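Local coordinates for epimerase family protein SDR39U1 (Homo sapiens, PDB 4B4O) that binds NADPH and probably works as an NADP-dependent oxidoreductase of the short-chain dehydrogenase/reductase family, at residues 18-23 / 201-206; 56-61 / 104-109; 119-124 / 268-273. The protein carries 3 engineered substitutions. All blocks are in the same frame, centred on the assembly; numbering follows the deposited sequence.

Contact 1: 18-23 / 201-206; sequences QLLNAR and ILTHAL
Two helices of the nucleotide-binding domain meet here: the axes of segments 18-22 and 201-206 cross at -47° and stay 10.4 Å apart, a spacing bridged entirely by side chains. The apolar contact is that of Leu20 with Leu206. Leu20 starts off along the flank, with CG beside its own backbone N (chi1 -74°), yet its CD2 swings round to meet Leu206 CD1 at 4.0 Å, the two chains crossing at about a right angle. Thr203 points at helix 11-22, where its hydroxyl lies against leucine methyls, OG1 being 3.6 Å from Leu19 CD2 and 3.9 Å from CD2 of Leu20. The same OG1 is hydrogen-bonded to the carbonyl of Ala199, one turn earlier in its own helix, while CG2, anti to the backbone N, is turned to Arg23. That arginine, just past the end of helix 11-22, bends at chi3 and brings NE obliquely to within 3.4 Å of Thr203 CG2; its NH2 reaches across to a salt bridge with Glu207 of the other helix. The chemistry implies a mainly apolar packing of helix flanks, reinforced at the exposed end by the Arg23-Glu207 salt bridge.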
loop_
_atom_site.group_PDB
_atom_site.type_symbol
_atom_site.label_atom_id
_atom_site.label_comp_id
_atom_site.label_asym_id
_atom_site.label_seq_id
_atom_site.Cartn_x
_atom_site.Cartn_y
_atom_site.Cartn_z
ATOM N N GLN A 18 -14.121 3.003 5.803
ATOM C CA GLN A 18 -14.986 2.282 6.741
ATOM C C GLN A 18 -14.441 2.451 8.149
ATOM O O GLN A 18 -15.208 2.666 9.078
ATOM C CB GLN A 18 -15.186 0.790 6.397
ATOM N N LEU A 19 -13.124 2.343 8.330
ATOM C CA LEU A 19 -12.546 2.377 9.690
ATOM C C LEU A 19 -12.598 3.796 10.267
ATOM O O LEU A 19 -12.984 3.977 11.418
ATOM C CB LEU A 19 -11.095 1.817 9.712
ATOM C CG LEU A 19 -10.371 1.755 11.084
ATOM C CD1 LEU A 19 -11.161 0.929 12.099
ATOM C CD2 LEU A 19 -8.939 1.274 10.957
ATOM N N LEU A 20 -12.235 4.778 9.445
ATOM C CA LEU A 20 -12.349 6.174 9.825
ATOM C C LEU A 20 -13.768 6.546 10.268
ATOM O O LEU A 20 -13.949 7.148 11.328
ATOM C CB LEU A 20 -11.899 7.095 8.696
ATOM C CG LEU A 20 -10.392 7.209 8.424
ATOM C CD1 LEU A 20 -10.090 7.976 7.159
ATOM C CD2 LEU A 20 -9.660 7.856 9.586
ATOM N N ASN A 21 -14.769 6.179 9.471
ATOM C CA ASN A 21 -16.172 6.465 9.828
ATOM C C ASN A 21 -16.532 5.822 11.177
ATOM O O ASN A 21 -17.063 6.473 12.063
ATOM C CB ASN A 21 -17.162 5.975 8.736
ATOM C CG ASN A 21 -17.223 6.886 7.510
ATOM O OD1 ASN A 21 -16.821 8.040 7.549
ATOM N ND2 ASN A 21 -17.755 6.364 6.420
ATOM N N ALA A 22 -16.187 4.546 11.320
ATOM C CA ALA A 22 -16.471 3.780 12.525
ATOM C C ALA A 22 -15.872 4.444 13.775
ATOM O O ALA A 22 -16.460 4.394 14.851
ATOM C CB ALA A 22 -15.946 2.360 12.357
ATOM N N ARG A 23 -14.715 5.088 13.609
ATOM C CA ARG A 23 -13.995 5.724 14.716
ATOM C C ARG A 23 -14.369 7.206 14.914
ATOM O O ARG A 23 -13.718 7.911 15.679
ATOM C CB ARG A 23 -12.492 5.566 14.506
ATOM C CG ARG A 23 -12.013 4.128 14.652
ATOM C CD ARG A 23 -10.534 3.957 14.299
ATOM N NE ARG A 23 -9.668 4.601 15.270
ATOM C CZ ARG A 23 -9.257 4.056 16.411
ATOM N NH1 ARG A 23 -9.588 2.820 16.748
ATOM N NH2 ARG A 23 -8.518 4.769 17.230
ATOM N N ILE A 201 -3.014 1.387 10.864
ATOM C CA ILE A 201 -1.801 2.184 10.932
ATOM C C ILE A 201 -2.062 3.582 10.399
ATOM O O ILE A 201 -1.707 4.562 11.022
ATOM C CB ILE A 201 -0.659 1.540 10.134
ATOM C CG1 ILE A 201 -0.162 0.274 10.847
ATOM C CG2 ILE A 201 0.473 2.529 9.949
ATOM C CD1 ILE A 201 0.634 -0.628 9.921
ATOM N N LEU A 202 -2.695 3.663 9.247
ATOM C CA LEU A 202 -3.015 4.941 8.642
ATOM C C LEU A 202 -3.877 5.785 9.577
ATOM O O LEU A 202 -3.639 6.970 9.756
ATOM C CB LEU A 202 -3.736 4.728 7.308
ATOM C CG LEU A 202 -2.908 4.160 6.165
ATOM C CD1 LEU A 202 -3.837 3.749 5.034
ATOM C CD2 LEU A 202 -1.848 5.151 5.748
ATOM N N THR A 203 -4.886 5.163 10.168
ATOM C CA THR A 203 -5.754 5.842 11.115
ATOM C C THR A 203 -4.991 6.316 12.341
ATOM O O THR A 203 -5.235 7.400 12.849
ATOM C CB THR A 203 -6.903 4.928 11.525
ATOM O OG1 THR A 203 -7.681 4.638 10.364
ATOM C CG2 THR A 203 -7.806 5.598 12.555
ATOM N N HIS A 204 -4.100 5.480 12.836
ATOM C CA HIS A 204 -3.301 5.849 13.968
ATOM C C HIS A 204 -2.414 7.025 13.619
ATOM O O HIS A 204 -2.197 7.913 14.454
ATOM C CB HIS A 204 -2.497 4.637 14.427
ATOM C CG HIS A 204 -1.816 4.828 15.744
ATOM N ND1 HIS A 204 -2.484 5.102 16.850
ATOM C CD2 HIS A 204 -0.474 4.769 16.097
ATOM C CE1 HIS A 204 -1.627 5.218 17.870
ATOM N NE2 HIS A 204 -0.395 5.005 17.403
ATOM N N ALA A 205 -1.867 7.034 12.401
ATOM C CA ALA A 205 -1.027 8.147 11.942
ATOM C C ALA A 205 -1.838 9.441 11.920
ATOM O O ALA A 205 -1.392 10.485 12.377
ATOM C CB ALA A 205 -0.444 7.869 10.566
ATOM N N LEU A 206 -3.072 9.343 11.429
ATOM C CA LEU A 206 -3.963 10.497 11.381
ATOM C C LEU A 206 -4.361 10.994 12.776
ATOM O O LEU A 206 -4.460 12.167 12.983
ATOM C CB LEU A 206 -5.205 10.180 10.538
ATOM C CG LEU A 206 -4.966 9.944 9.048
ATOM C CD1 LEU A 206 -6.169 9.337 8.332
ATOM C CD2 LEU A 206 -4.631 11.258 8.389
#

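Contact 2: 56-61 / 104-109; sequences VNLAGE and VLVTGV. With NDP (NADPH dihydro-nicotinamide-adenine-dinucleotide phosphate), chain I.
Neighbouring parallel strands of a Rossmann-type sheet part here at their C-terminal ends, over which NADPH lies. The separation is gradual: the CA atoms of Val56 and Val104 are 4.7 Å apart, those of Leu58 and Val106 6.1 Å. Where the strands still pair, Asn57 N donates to Val104 O at 3.1 Å, nearly along the carbonyl axis. Further on, one water spans the gap, donating to Asn57 O at 2.8 Å and to Val106 O at 2.6 Å, with a weak link to the ribose O3D. Beyond the paired residues, Leu58 CD2 reaches Val106 CG2 at 3.5 Å. On the face of Asn57 and Leu105, Leu105 CD1 rests against Asn57 CB. Where the chain leaves the strand, Asn57 OD1 accepts from Ala59 N at 3.1 Å, above the carbonyl plane, in an Asx turn, while ND2 is bonded to Thr85 and Thr86. The segment then follows the cofactor, Gly60 N bonding weakly to O4B. Glu61, bent at chi2, receives the adenine amine N6A on OE1 at 3.1 Å and a nearly straight 175°, its OE2 being paired with Arg68. Cofactor binding at the C-terminal ends of parallel strands is typical of Rossmann-type domains.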
loop_
_atom_site.group_PDB
_atom_site.type_symbol
_atom_site.label_atom_id
_atom_site.label_comp_id
_atom_site.label_asym_id
_atom_site.label_seq_id
_atom_site.Cartn_x
_atom_site.Cartn_y
_atom_site.Cartn_z
ATOM N N VAL A 56 -4.873 12.267 3.180
ATOM C CA VAL A 56 -4.166 11.039 2.801
ATOM C C VAL A 56 -4.183 10.926 1.282
ATOM O O VAL A 56 -5.192 11.258 0.669
ATOM C CB VAL A 56 -4.870 9.783 3.344
ATOM C CG1 VAL A 56 -4.092 8.538 2.950
ATOM C CG2 VAL A 56 -5.043 9.845 4.843
ATOM N N ASN A 57 -3.096 10.459 0.676
ATOM C CA ASN A 57 -3.141 10.084 -0.738
ATOM C C ASN A 57 -2.894 8.594 -0.975
ATOM O O ASN A 57 -1.897 8.029 -0.510
ATOM C CB ASN A 57 -2.166 10.886 -1.590
ATOM C CG ASN A 57 -2.516 10.820 -3.065
ATOM O OD1 ASN A 57 -3.648 10.595 -3.435
ATOM N ND2 ASN A 57 -1.545 11.018 -3.898
ATOM N N LEU A 58 -3.817 7.989 -1.722
ATOM C CA LEU A 58 -3.736 6.594 -2.143
ATOM C C LEU A 58 -3.768 6.470 -3.666
ATOM O O LEU A 58 -3.705 5.354 -4.210
ATOM C CB LEU A 58 -4.901 5.803 -1.547
ATOM C CG LEU A 58 -5.070 5.845 -0.032
ATOM C CD1 LEU A 58 -6.356 5.140 0.336
ATOM C CD2 LEU A 58 -3.890 5.242 0.684
ATOM N N ALA A 59 -3.847 7.597 -4.363
ATOM C CA ALA A 59 -4.091 7.587 -5.797
ATOM C C ALA A 59 -2.927 6.940 -6.556
ATOM O O ALA A 59 -1.779 7.233 -6.289
ATOM C CB ALA A 59 -4.336 9.006 -6.304
ATOM N N GLY A 60 -3.245 6.080 -7.522
ATOM C CA GLY A 60 -2.232 5.485 -8.383
ATOM C C GLY A 60 -2.805 4.513 -9.407
ATOM O O GLY A 60 -3.666 3.698 -9.087
ATOM N N GLU A 61 -2.344 4.623 -10.647
ATOM C CA GLU A 61 -2.633 3.615 -11.647
ATOM C C GLU A 61 -2.167 2.265 -11.092
ATOM O O GLU A 61 -1.047 2.148 -10.593
ATOM C CB GLU A 61 -1.903 3.940 -12.944
ATOM C CG GLU A 61 -2.094 2.918 -14.052
ATOM C CD GLU A 61 -3.428 3.015 -14.773
ATOM O OE1 GLU A 61 -4.221 3.945 -14.504
ATOM O OE2 GLU A 61 -3.663 2.133 -15.617
ATOM N N VAL A 104 -0.570 12.201 5.172
ATOM C CA VAL A 104 -0.072 10.838 5.166
ATOM C C VAL A 104 -0.074 10.262 3.767
ATOM O O VAL A 104 -1.087 10.328 3.082
ATOM C CB VAL A 104 -0.947 9.967 6.058
ATOM C CG1 VAL A 104 -0.367 8.558 6.133
ATOM C CG2 VAL A 104 -1.088 10.642 7.421
ATOM N N LEU A 105 1.059 9.696 3.352
ATOM C CA LEU A 105 1.195 9.073 2.029
ATOM C C LEU A 105 1.457 7.601 2.171
ATOM O O LEU A 105 2.116 7.167 3.122
ATOM C CB LEU A 105 2.363 9.695 1.267
ATOM C CG LEU A 105 2.532 9.210 -0.170
ATOM C CD1 LEU A 105 1.263 9.453 -0.980
ATOM C CD2 LEU A 105 3.703 9.930 -0.810
ATOM N N VAL A 106 0.895 6.821 1.251
ATOM C CA VAL A 106 1.199 5.392 1.181
ATOM C C VAL A 106 2.124 5.190 0.012
ATOM O O VAL A 106 1.814 5.591 -1.111
ATOM C CB VAL A 106 -0.059 4.500 1.002
ATOM C CG1 VAL A 106 0.329 3.085 0.602
ATOM C CG2 VAL A 106 -0.898 4.454 2.271
ATOM N N THR A 107 3.283 4.596 0.277
ATOM C CA THR A 107 4.161 4.135 -0.803
ATOM C C THR A 107 4.445 2.645 -0.553
ATOM O O THR A 107 3.556 1.929 -0.063
ATOM C CB THR A 107 5.411 5.013 -0.925
ATOM O OG1 THR A 107 6.257 4.828 0.217
ATOM C CG2 THR A 107 5.018 6.482 -1.008
ATOM N N GLY A 108 5.627 2.161 -0.908
ATOM C CA GLY A 108 5.859 0.722 -0.925
ATOM C C GLY A 108 7.198 0.253 -0.411
ATOM O O GLY A 108 8.168 0.992 -0.379
ATOM N N VAL A 109 7.244 -1.005 -0.013
ATOM C CA VAL A 109 8.481 -1.610 0.459
ATOM C C VAL A 109 9.474 -1.826 -0.678
ATOM O O VAL A 109 10.629 -2.177 -0.431
ATOM C CB VAL A 109 8.243 -2.952 1.193
ATOM C CG1 VAL A 109 7.464 -2.739 2.478
ATOM C CG2 VAL A 109 7.589 -3.958 0.273
HETATM P PA NDP I . -6.387 0.777 -6.071
HETATM O O1A NDP I . -5.950 0.568 -7.542
HETATM O O2A NDP I . -7.539 -0.057 -5.474
HETATM O O5B NDP I . -6.900 2.300 -5.790
HETATM C C5B NDP I . -6.284 3.328 -6.561
HETATM C C4B NDP I . -7.251 4.479 -6.667
HETATM O O4B NDP I . -6.538 5.569 -7.246
HETATM C C3B NDP I . -8.440 4.140 -7.572
HETATM O O3B NDP I . -9.667 3.868 -6.836
HETATM C C2B NDP I . -8.613 5.381 -8.436
HETATM O O2B NDP I . -9.590 6.265 -7.907
HETATM C C1B NDP I . -7.299 6.092 -8.324
HETATM N N9A NDP I . -6.587 5.829 -9.577
HETATM C C8A NDP I . -6.416 4.673 -10.298
HETATM N N7A NDP I . -5.699 4.969 -11.464
HETATM C C5A NDP I . -5.441 6.304 -11.455
HETATM C C6A NDP I . -4.754 7.278 -12.309
HETATM N N6A NDP I . -4.134 6.906 -13.448
HETATM N N1A NDP I . -4.730 8.572 -11.927
HETATM C C2A NDP I . -5.354 8.959 -10.777
HETATM N N3A NDP I . -5.982 8.123 -9.924
HETATM C C4A NDP I . -6.028 6.843 -10.217
HETATM O O3 NDP I . -4.984 0.596 -5.285
HETATM P PN NDP I . -4.872 0.170 -3.735
HETATM O O1N NDP I . -6.081 0.713 -2.989
HETATM O O2N NDP I . -4.602 -1.302 -3.642
HETATM O O5D NDP I . -3.500 0.953 -3.269
HETATM C C5D NDP I . -3.589 2.397 -3.279
HETATM C C4D NDP I . -2.221 3.047 -3.295
HETATM O O4D NDP I . -1.426 2.271 -2.406
HETATM C C3D NDP I . -1.498 3.003 -4.656
HETATM O O3D NDP I . -0.767 4.250 -4.887
HETATM C C2D NDP I . -0.578 1.782 -4.547
HETATM O O2D NDP I . 0.702 1.846 -5.190
HETATM C C1D NDP I . -0.269 1.763 -3.073
HETATM N N1N NDP I . 0.107 0.430 -2.568
HETATM C C2N NDP I . -0.714 -0.622 -2.688
HETATM C C3N NDP I . -0.351 -1.861 -2.210
HETATM C C7N NDP I . -1.304 -2.990 -2.356
HETATM O O7N NDP I . -2.478 -2.721 -2.599
HETATM N N7N NDP I . -0.898 -4.249 -2.224
HETATM C C4N NDP I . 0.941 -2.069 -1.497
HETATM C C5N NDP I . 1.751 -0.860 -1.408
HETATM C C6N NDP I . 1.296 0.333 -1.941
HETATM P P2B NDP I . -10.668 6.988 -8.937
HETATM O O1X NDP I . -9.909 8.107 -9.619
HETATM O O2X NDP I . -11.159 5.898 -9.936
HETATM O O3X NDP I . -11.659 7.466 -7.847
HETATM O O HOH W 1 -0.425 6.382 -2.262
#

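Contact 3: 119-124 / 268-273; sequences EYDEDS and IPRRTL. Engineered in segment 268-273: Arg270 (natural residue Gln).
Segment 268-273 begins with Ile268, whose N-H points almost straight (177°) at Tyr120 O, 2.8 Å away, along the carbonyl axis. Its side chain crosses that of Glu119 obliquely, CD1 lying alongside the end of the glutamate, CG and carboxylate alike. Pro269 follows at the N-cap position of helix 270-274 and forms the centre of an inverse gamma turn, closed by a weak bond from Arg270 N to Ile268 O. Arg270 is an engineered residue, glutamine in the natural protein. It approaches Asp121 side-on, NE at 2.7 Å and NH2 at 2.9 Å both gripping OD2, which gives its anti lone pair to NE. The other oxygen, OD1, takes Asp123 N in an Asx turn, within a type I beta turn running from Asp121 to Ser124. Through the bonds of Tyr120 and Glu122, a loop of the Rossmann-type domain is joined to the start of a helix in the C-terminal DUF1731 region. At Arg271 the backbone N donates to Glu122 OE1 at 2.9 Å, from above the carboxylate plane, while its CB packs on Glu122 CD at 3.5 Å and its NE turns to Val214 O. Thr272 N adds a weak bond to Glu122 OE2; the helix-start amides of Arg271 and Thr272, with Asn216 N from strand 213-217, would probably stabilise the ionised carboxylate. Thr272 OG1 bonds to Asn216 O.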
loop_
_atom_site.group_PDB
_atom_site.type_symbol
_atom_site.label_atom_id
_atom_site.label_comp_id
_atom_site.label_asym_id
_atom_site.label_seq_id
_atom_site.Cartn_x
_atom_site.Cartn_y
_atom_site.Cartn_z
ATOM N N GLU A 119 18.147 -7.329 5.950
ATOM C CA GLU A 119 17.046 -7.011 6.837
ATOM C C GLU A 119 16.911 -5.490 6.907
ATOM O O GLU A 119 17.889 -4.790 7.135
ATOM C CB GLU A 119 17.314 -7.607 8.223
ATOM C CG GLU A 119 16.323 -7.189 9.284
ATOM C CD GLU A 119 16.471 -7.970 10.594
ATOM O OE1 GLU A 119 16.102 -9.189 10.614
ATOM O OE2 GLU A 119 16.869 -7.332 11.611
ATOM N N TYR A 120 15.707 -4.980 6.726
ATOM C CA TYR A 120 15.487 -3.549 6.619
ATOM C C TYR A 120 14.523 -3.054 7.680
ATOM O O TYR A 120 13.587 -3.754 8.035
ATOM C CB TYR A 120 14.903 -3.220 5.238
ATOM C CG TYR A 120 15.769 -3.680 4.078
ATOM C CD1 TYR A 120 16.838 -2.917 3.654
ATOM C CD2 TYR A 120 15.521 -4.882 3.430
ATOM C CE1 TYR A 120 17.635 -3.334 2.622
ATOM C CE2 TYR A 120 16.321 -5.309 2.394
ATOM C CZ TYR A 120 17.376 -4.533 1.998
ATOM O OH TYR A 120 18.177 -4.909 0.950
ATOM N N ASP A 121 14.747 -1.828 8.153
ATOM C CA ASP A 121 13.707 -1.078 8.859
ATOM C C ASP A 121 13.519 0.292 8.232
ATOM O O ASP A 121 14.069 0.578 7.174
ATOM C CB ASP A 121 13.954 -1.032 10.376
ATOM C CG ASP A 121 15.118 -0.145 10.789
ATOM O OD1 ASP A 121 15.682 0.575 9.960
ATOM O OD2 ASP A 121 15.482 -0.199 11.988
ATOM N N GLU A 122 12.762 1.153 8.897
ATOM C CA GLU A 122 12.384 2.464 8.335
ATOM C C GLU A 122 13.572 3.399 8.108
ATOM O O GLU A 122 13.473 4.351 7.368
ATOM C CB GLU A 122 11.324 3.149 9.211
ATOM C CG GLU A 122 9.975 2.426 9.211
ATOM C CD GLU A 122 9.836 1.324 10.256
ATOM O OE1 GLU A 122 10.810 0.947 10.949
ATOM O OE2 GLU A 122 8.698 0.850 10.426
ATOM N N ASP A 123 14.685 3.132 8.776
ATOM C CA ASP A 123 15.848 3.990 8.655
ATOM C C ASP A 123 16.789 3.468 7.600
ATOM O O ASP A 123 17.819 4.072 7.358
ATOM C CB ASP A 123 16.561 4.136 10.011
ATOM C CG ASP A 123 15.744 4.938 11.026
ATOM O OD1 ASP A 123 15.073 5.923 10.636
ATOM O OD2 ASP A 123 15.782 4.596 12.234
ATOM N N SER A 124 16.452 2.341 6.988
ATOM C CA SER A 124 17.381 1.712 6.068
ATOM C C SER A 124 17.447 2.506 4.776
ATOM O O SER A 124 16.434 3.005 4.294
ATOM C CB SER A 124 16.984 0.251 5.761
ATOM O OG SER A 124 17.149 -0.581 6.883
ATOM N N ILE A 268 11.210 -5.081 8.713
ATOM C CA ILE A 268 10.733 -4.936 10.085
ATOM C C ILE A 268 9.993 -3.604 10.298
ATOM O O ILE A 268 10.465 -2.543 9.901
ATOM C CB ILE A 268 11.900 -5.021 11.055
ATOM C CG1 ILE A 268 12.595 -6.366 10.870
ATOM C CG2 ILE A 268 11.413 -4.818 12.471
ATOM C CD1 ILE A 268 13.994 -6.405 11.479
ATOM N N PRO A 269 8.826 -3.662 10.950
ATOM C CA PRO A 269 8.069 -2.468 11.269
ATOM C C PRO A 269 8.476 -1.940 12.633
ATOM O O PRO A 269 7.672 -1.945 13.571
ATOM C CB PRO A 269 6.632 -2.978 11.278
ATOM C CG PRO A 269 6.738 -4.382 11.767
ATOM C CD PRO A 269 8.123 -4.875 11.412
ATOM N N ARG A 270 9.722 -1.489 12.741
ATOM C CA ARG A 270 10.261 -1.046 14.031
ATOM C C ARG A 270 9.572 0.231 14.491
ATOM O O ARG A 270 9.008 0.292 15.579
ATOM C CB ARG A 270 11.779 -0.825 13.975
ATOM C CG ARG A 270 12.361 -0.645 15.354
ATOM C CD ARG A 270 13.865 -0.652 15.523
ATOM N NE ARG A 270 14.566 -1.179 14.380
ATOM C CZ ARG A 270 14.806 -2.487 14.161
ATOM N NH1 ARG A 270 14.345 -3.435 14.963
ATOM N NH2 ARG A 270 15.498 -2.846 13.089
ATOM N N ARG A 271 9.596 1.231 13.621
ATOM C CA ARG A 271 8.993 2.512 13.926
ATOM C C ARG A 271 7.475 2.413 14.041
ATOM O O ARG A 271 6.864 3.110 14.847
ATOM C CB ARG A 271 9.458 3.579 12.920
ATOM C CG ARG A 271 10.901 3.971 13.191
ATOM C CD ARG A 271 11.416 5.186 12.455
ATOM N NE ARG A 271 10.355 6.092 12.052
ATOM C CZ ARG A 271 9.851 7.080 12.775
ATOM N NH1 ARG A 271 10.284 7.337 13.990
ATOM N NH2 ARG A 271 8.882 7.816 12.265
ATOM N N THR A 272 6.871 1.534 13.251
ATOM C CA THR A 272 5.435 1.344 13.303
ATOM C C THR A 272 5.058 0.874 14.709
ATOM O O THR A 272 4.130 1.398 15.312
ATOM C CB THR A 272 4.941 0.319 12.265
ATOM O OG1 THR A 272 5.426 0.660 10.966
ATOM C CG2 THR A 272 3.430 0.274 12.219
ATOM N N LEU A 273 5.760 -0.131 15.213
ATOM C CA LEU A 273 5.464 -0.648 16.543
ATOM C C LEU A 273 5.740 0.424 17.618
ATOM O O LEU A 273 5.032 0.523 18.611
ATOM C CB LEU A 273 6.247 -1.938 16.815
ATOM C CG LEU A 273 5.767 -3.210 16.097
ATOM C CD1 LEU A 273 6.764 -4.364 16.156
ATOM C CD2 LEU A 273 4.392 -3.572 16.629
#

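Contacts 1 and 2 are layers of one domain. Helices 11-22 and 195-207 meet in contact 1, and the second of them lies on strands 54-57 and 102-108 of contact 2: Leu202 and Leu206 pack on Val56, Val104 and Val106, with the contact centres about 15 Å apart. Along the chain contact 2 is nested within the loop closed by contact 1, so helix 195-207, late in the sequence, covers early strands of the cofactor-binding sheet. Contact 3 opens after contact 2 closes, about 18 Å from it and without touching it, and interlaces with contact 1. Their centres are about 21 Å apart, yet the two touch where Thr272 CG2 meets Ile201 CD1, packing the C-terminal region against the Rossmann-type domain.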